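PDB 7LKK: aminofutalosine deaminase from Helicobacter pylori, which catalyses the hydrolytic deamination of aminofutalosine in the menaquinone pathway, using an active-site metal ion. Local coordinates for residues 72-76 and 361-365. Sequence-based numbering, arbitrary orientation.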
# COMPACT_ATOMS: atom_id res chain seq x y z
N LEU A 72 -1.01 -15.13 -17.41
CA LEU A 72 -2.32 -14.52 -17.19
C LEU A 72 -2.55 -13.49 -18.28
O LEU A 72 -1.62 -13.13 -19.01
CB LEU A 72 -2.40 -13.88 -15.79
CG LEU A 72 -1.83 -12.48 -15.58
CD1 LEU A 72 -2.44 -11.83 -14.34
CD2 LEU A 72 -0.31 -12.51 -15.47
N PRO A 73 -3.79 -13.02 -18.45
CA PRO A 73 -4.04 -11.97 -19.44
C PRO A 73 -3.32 -10.68 -19.06
O PRO A 73 -3.15 -10.37 -17.88
CB PRO A 73 -5.56 -11.79 -19.40
CG PRO A 73 -6.08 -13.02 -18.77
CD PRO A 73 -5.04 -13.48 -17.82
N ALA A 74 -2.91 -9.93 -20.08
CA ALA A 74 -2.43 -8.58 -19.84
C ALA A 74 -3.51 -7.77 -19.12
O ALA A 74 -4.71 -7.97 -19.32
CB ALA A 74 -2.05 -7.90 -21.15
N PHE A 75 -3.07 -6.84 -18.28
CA PHE A 75 -4.00 -6.07 -17.48
C PHE A 75 -4.70 -5.02 -18.33
O PHE A 75 -4.24 -4.63 -19.40
CB PHE A 75 -3.28 -5.38 -16.32
CG PHE A 75 -2.79 -6.32 -15.26
CD1 PHE A 75 -3.62 -7.30 -14.75
CD2 PHE A 75 -1.51 -6.20 -14.75
CE1 PHE A 75 -3.17 -8.17 -13.77
CE2 PHE A 75 -1.05 -7.06 -13.77
CZ PHE A 75 -1.89 -8.05 -13.28
N ILE A 76 -5.84 -4.56 -17.83
CA ILE A 76 -6.56 -3.42 -18.37
C ILE A 76 -6.62 -2.36 -17.28
O ILE A 76 -7.11 -2.64 -16.17
CB ILE A 76 -7.96 -3.79 -18.87
CG1 ILE A 76 -7.88 -4.68 -20.11
CG2 ILE A 76 -8.76 -2.53 -19.18
CD1 ILE A 76 -7.88 -6.16 -19.80
N LEU A 361 -7.98 -9.34 -8.93
CA LEU A 361 -7.48 -9.87 -10.20
C LEU A 361 -8.49 -9.68 -11.32
O LEU A 361 -8.14 -9.22 -12.41
CB LEU A 361 -7.11 -11.34 -10.04
CG LEU A 361 -6.62 -12.06 -11.29
CD1 LEU A 361 -5.41 -11.35 -11.89
CD2 LEU A 361 -6.28 -13.52 -10.99
N LEU A 362 -9.75 -10.06 -11.08
CA LEU A 362 -10.78 -9.85 -12.09
C LEU A 362 -11.01 -8.37 -12.35
O LEU A 362 -11.34 -7.98 -13.47
CB LEU A 362 -12.09 -10.53 -11.66
CG LEU A 362 -12.05 -12.06 -11.56
CD1 LEU A 362 -13.43 -12.62 -11.24
CD2 LEU A 362 -11.49 -12.67 -12.83
N GLY A 363 -10.86 -7.53 -11.32
CA GLY A 363 -10.95 -6.10 -11.50
C GLY A 363 -9.87 -5.52 -12.40
O GLY A 363 -10.06 -4.44 -12.97
N ALA A 364 -8.74 -6.22 -12.53
CA ALA A 364 -7.64 -5.76 -13.36
C ALA A 364 -7.61 -6.45 -14.72
O ALA A 364 -6.76 -6.10 -15.55
CB ALA A 364 -6.31 -5.99 -12.65
N THR A 365 -8.49 -7.42 -14.97
CA THR A 365 -8.46 -8.15 -16.23
C THR A 365 -9.83 -8.16 -16.90
O THR A 365 -10.16 -7.24 -17.65
CB THR A 365 -7.96 -9.59 -16.01
OG1 THR A 365 -8.79 -10.25 -15.04
CG2 THR A 365 -6.51 -9.58 -15.51
O HOH W 1 -9.40 -3.41 -15.09
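The ring of Phe75 turns an edge, not a face, to residues 361-365: Ala364 O, Thr365 CG2 and Leu361 CD1 all lie near its plane. Its CD1 comes 3.7 Å from Ala364 CB and 3.8 Å from the Thr365 methyl CG2. With CG anti to its own carbonyl carbon and beside the backbone N (chi1 -70°), the CD1/CE1 edge is set against Ala364 and Thr365, while Leu338, Leu339 and Phe405 add further apolar contacts. The small methyl of Ala364 is consistent with the close approach that lets its carbonyl reach Ile76 N. Ile76 N donates to Ala364 O at 2.9 Å, nearly straight at 172°; the same oxygen receives a CA-H...O contact from Phe75 CA. Thus the end of helix 353-364 is bonded to strand 69-80, the first strand of the amidohydrolase TIM barrel, which runs on to the iron ligand His79. Beyond Phe75, Leu72 CD1 meets Leu361 CD1 at 3.9 Å; Leu72 also touches Phe405 and Leu361 touches Ile402, both of helix 401-408. Thr365 suits its place by having two different branches: CG2 faces the phenyl edge, whereas OG1 turns back to Leu361 O at 2.9 Å, approaching from the opposite face of that carbonyl to Ala364 N.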